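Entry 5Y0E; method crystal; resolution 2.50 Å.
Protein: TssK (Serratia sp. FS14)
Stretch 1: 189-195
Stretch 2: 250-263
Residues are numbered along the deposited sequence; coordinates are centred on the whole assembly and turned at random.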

# COMPACT_ATOMS: atom_id res chain seq x y z
N PRO A 189 13.63 14.05 7.01
CA PRO A 189 12.28 13.58 7.31
C PRO A 189 11.31 14.21 6.32
O PRO A 189 11.23 15.42 6.20
N MET A 190 10.62 13.36 5.58
CA MET A 190 9.86 13.78 4.41
C MET A 190 8.40 13.45 4.61
O MET A 190 8.06 12.37 5.09
N LEU A 191 7.53 14.38 4.25
CA LEU A 191 6.11 14.08 4.26
C LEU A 191 5.60 13.61 2.92
O LEU A 191 4.56 12.97 2.87
N ASN A 192 6.31 13.87 1.84
CA ASN A 192 5.95 13.34 0.54
C ASN A 192 7.19 12.75 -0.10
O ASN A 192 8.18 13.45 -0.30
N CYS A 193 7.11 11.48 -0.46
CA CYS A 193 8.21 10.86 -1.18
C CYS A 193 8.59 11.65 -2.41
O CYS A 193 9.76 11.69 -2.78
N GLN A 194 7.64 12.32 -3.03
CA GLN A 194 7.98 13.04 -4.24
C GLN A 194 8.72 14.34 -3.98
O GLN A 194 9.17 14.96 -4.94
N GLY A 195 8.88 14.74 -2.73
CA GLY A 195 9.67 15.92 -2.44
C GLY A 195 11.16 15.68 -2.33
O GLY A 195 11.90 16.63 -2.10
N HIS A 250 1.51 2.33 -8.72
CA HIS A 250 0.72 3.29 -7.99
C HIS A 250 1.61 4.28 -7.26
O HIS A 250 1.40 5.49 -7.32
N ALA A 251 2.63 3.77 -6.57
CA ALA A 251 3.56 4.65 -5.87
C ALA A 251 4.23 5.61 -6.83
O ALA A 251 4.34 6.81 -6.56
N TYR A 252 4.65 5.11 -7.97
CA TYR A 252 5.37 5.92 -8.93
C TYR A 252 4.51 7.06 -9.46
O TYR A 252 5.02 8.13 -9.76
N HIS A 253 3.22 6.84 -9.59
CA HIS A 253 2.37 7.86 -10.17
C HIS A 253 1.70 8.76 -9.15
O HIS A 253 1.27 9.85 -9.52
N LEU A 254 1.64 8.37 -7.89
CA LEU A 254 1.01 9.21 -6.90
C LEU A 254 1.73 10.54 -6.79
O LEU A 254 2.96 10.60 -6.78
N ASP A 255 0.96 11.62 -6.76
CA ASP A 255 1.54 12.93 -6.52
C ASP A 255 1.93 13.13 -5.08
O ASP A 255 2.78 13.97 -4.78
N HIS A 256 1.32 12.40 -4.17
CA HIS A 256 1.59 12.56 -2.76
C HIS A 256 1.57 11.20 -2.08
O HIS A 256 0.59 10.47 -2.20
N LEU A 257 2.66 10.86 -1.40
CA LEU A 257 2.79 9.56 -0.75
C LEU A 257 3.74 9.67 0.42
O LEU A 257 4.91 10.01 0.24
N HIS A 258 3.24 9.41 1.62
CA HIS A 258 4.06 9.45 2.82
C HIS A 258 5.02 8.25 2.86
O HIS A 258 4.62 7.12 2.56
N PRO A 259 6.28 8.48 3.24
CA PRO A 259 7.28 7.40 3.27
C PRO A 259 6.92 6.21 4.14
O PRO A 259 7.30 5.09 3.81
N GLU A 260 6.24 6.42 5.25
CA GLU A 260 5.93 5.30 6.10
C GLU A 260 5.02 4.33 5.40
O GLU A 260 5.13 3.12 5.59
N ARG A 261 4.15 4.82 4.55
CA ARG A 261 3.28 3.93 3.84
C ARG A 261 4.07 3.11 2.84
O ARG A 261 3.88 1.89 2.72
N LEU A 262 4.99 3.74 2.14
CA LEU A 262 5.80 3.02 1.19
C LEU A 262 6.69 1.99 1.87
O LEU A 262 6.90 0.89 1.34
N PHE A 263 7.20 2.32 3.04
CA PHE A 263 8.10 1.43 3.74
C PHE A 263 7.37 0.16 4.15
O PHE A 263 7.86 -0.95 3.95

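Cys193, Gln194 and Leu191 lose the most surface where this loop meets the link between two helices, but Asn192 ties the two together. Its CA-to-CB bond points sideways, yet with chi1 t the amide end comes nearer to the other stretch. There it acts like a short piece of backbone: OD1 accepts from Leu257 N at 2.8 Å, while ND2 donates to Asp255 O at 3.0 Å. The same OD1 also accepts from Gln194 N (3.2 Å), so one carboxamide bonds to both stretches.

Next to it, Cys193 N donates almost linearly to Leu257 O (2.7 Å). The small m-rotamer side chain of Cys193 is buried among apolar side chains, its SG lying 3.9 Å from Leu262 CD2, 4.0 Å from Pro259 CG and 4.3 Å from Leu257 CD2.

The CA-to-CB bond of Gln194 points toward the other stretch. Its flexible chain, m at chi1 and chi2, lays CG 3.6 Å from Leu254 O, and its amide reaches a water: NE2 donates to water 1 at 2.4 Å, a very short distance, and the water donates to Tyr252 O at 2.9 Å, bridging to the helix end.

The CA-to-CB bond of Leu191 points away, but its long m,t side chain turns back, and CD2, 4.0 Å from His258 CD2, gives this buried residue an apolar contact with the imidazole. His258 ND1 meanwhile caps the following helix, accepting from Glu260 N (2.9 Å).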

# COMPACT_ATOMS: atom_id res chain seq x y z
CB PRO A 189 12.05 14.06 8.74
CG PRO A 189 12.99 15.19 8.91
CD PRO A 189 14.20 14.81 8.13
CB MET A 190 10.35 13.10 3.16
CG MET A 190 11.71 13.55 2.68
SD MET A 190 11.84 15.31 2.52
CE MET A 190 10.87 15.55 1.07
CB LEU A 191 5.29 15.30 4.71
CG LEU A 191 5.46 15.51 6.20
CD1 LEU A 191 4.72 16.71 6.67
CD2 LEU A 191 5.02 14.30 6.96
CB ASN A 192 5.35 14.44 -0.32
CG ASN A 192 4.86 13.93 -1.64
OD1 ASN A 192 4.71 12.75 -1.83
ND2 ASN A 192 4.64 14.82 -2.56
CB CYS A 193 7.83 9.43 -1.59
SG CYS A 193 7.82 8.25 -0.24
CB GLN A 194 6.71 13.30 -5.04
CG GLN A 194 6.02 12.02 -5.46
CD GLN A 194 6.72 11.33 -6.61
OE1 GLN A 194 7.10 11.97 -7.58
NE2 GLN A 194 6.87 10.02 -6.52
CB HIS A 250 -0.20 2.57 -7.02
CG HIS A 250 -1.25 3.44 -6.43
ND1 HIS A 250 -2.33 3.89 -7.15
CD2 HIS A 250 -1.37 3.97 -5.19
CE1 HIS A 250 -3.09 4.65 -6.37
NE2 HIS A 250 -2.52 4.72 -5.18
CB ALA A 251 4.61 3.81 -5.15
CB TYR A 252 5.83 5.02 -10.06
CG TYR A 252 6.53 5.67 -11.21
CD1 TYR A 252 7.87 5.98 -11.12
CD2 TYR A 252 5.87 5.91 -12.40
CE1 TYR A 252 8.54 6.54 -12.17
CE2 TYR A 252 6.53 6.48 -13.46
CZ TYR A 252 7.87 6.79 -13.33
OH TYR A 252 8.55 7.35 -14.37
CB HIS A 253 1.32 7.20 -11.05
CG HIS A 253 1.84 6.76 -12.38
ND1 HIS A 253 1.99 5.44 -12.72
CD2 HIS A 253 2.25 7.48 -13.45
CE1 HIS A 253 2.45 5.36 -13.95
NE2 HIS A 253 2.62 6.58 -14.42
CB LEU A 254 1.02 8.53 -5.54
CG LEU A 254 -0.08 7.54 -5.21
CD1 LEU A 254 0.15 6.97 -3.84
CD2 LEU A 254 -1.38 8.23 -5.24
CB ASP A 255 0.55 14.03 -6.90
CG ASP A 255 0.53 14.28 -8.36
OD1 ASP A 255 1.42 13.78 -9.04
OD2 ASP A 255 -0.36 14.99 -8.81
CB HIS A 256 0.58 13.50 -2.14
CG HIS A 256 0.78 13.73 -0.69
ND1 HIS A 256 0.43 12.80 0.26
CD2 HIS A 256 1.30 14.78 -0.02
CE1 HIS A 256 0.72 13.26 1.46
NE2 HIS A 256 1.24 14.47 1.32
CB LEU A 257 3.28 8.52 -1.75
CG LEU A 257 3.69 7.17 -1.21
CD1 LEU A 257 2.46 6.39 -0.81
CD2 LEU A 257 4.47 6.42 -2.23
CB HIS A 258 3.17 9.47 4.06
CG HIS A 258 3.89 9.70 5.35
ND1 HIS A 258 4.91 8.89 5.80
CD2 HIS A 258 3.70 10.62 6.32
CE1 HIS A 258 5.32 9.31 6.98
NE2 HIS A 258 4.61 10.36 7.31
CB PRO A 259 8.52 8.11 3.84
CG PRO A 259 8.33 9.51 3.47
CD PRO A 259 6.88 9.80 3.42
CB GLU A 260 5.31 5.80 7.39
CG GLU A 260 4.89 4.69 8.31
CD GLU A 260 3.45 4.23 8.08
OE1 GLU A 260 2.59 5.04 7.66
OE2 GLU A 260 3.18 3.05 8.31
CB ARG A 261 2.17 4.75 3.19
CG ARG A 261 1.14 3.97 2.46
CD ARG A 261 0.23 4.89 1.72
NE ARG A 261 -0.76 4.14 0.96
CZ ARG A 261 -1.42 4.62 -0.06
NH1 ARG A 261 -1.22 5.85 -0.44
NH2 ARG A 261 -2.28 3.86 -0.71
CB LEU A 262 6.64 4.00 0.41
CG LEU A 262 7.51 3.41 -0.67
CD1 LEU A 262 6.70 2.93 -1.85
CD2 LEU A 262 8.45 4.47 -1.08
CB PHE A 263 8.68 2.15 4.94
CG PHE A 263 9.72 1.38 5.67
CD1 PHE A 263 9.36 0.43 6.61
CD2 PHE A 263 11.06 1.61 5.43
CE1 PHE A 263 10.33 -0.28 7.29
CE2 PHE A 263 12.03 0.91 6.11
CZ PHE A 263 11.66 -0.04 7.04
O HOH W 1 7.56 8.93 -8.55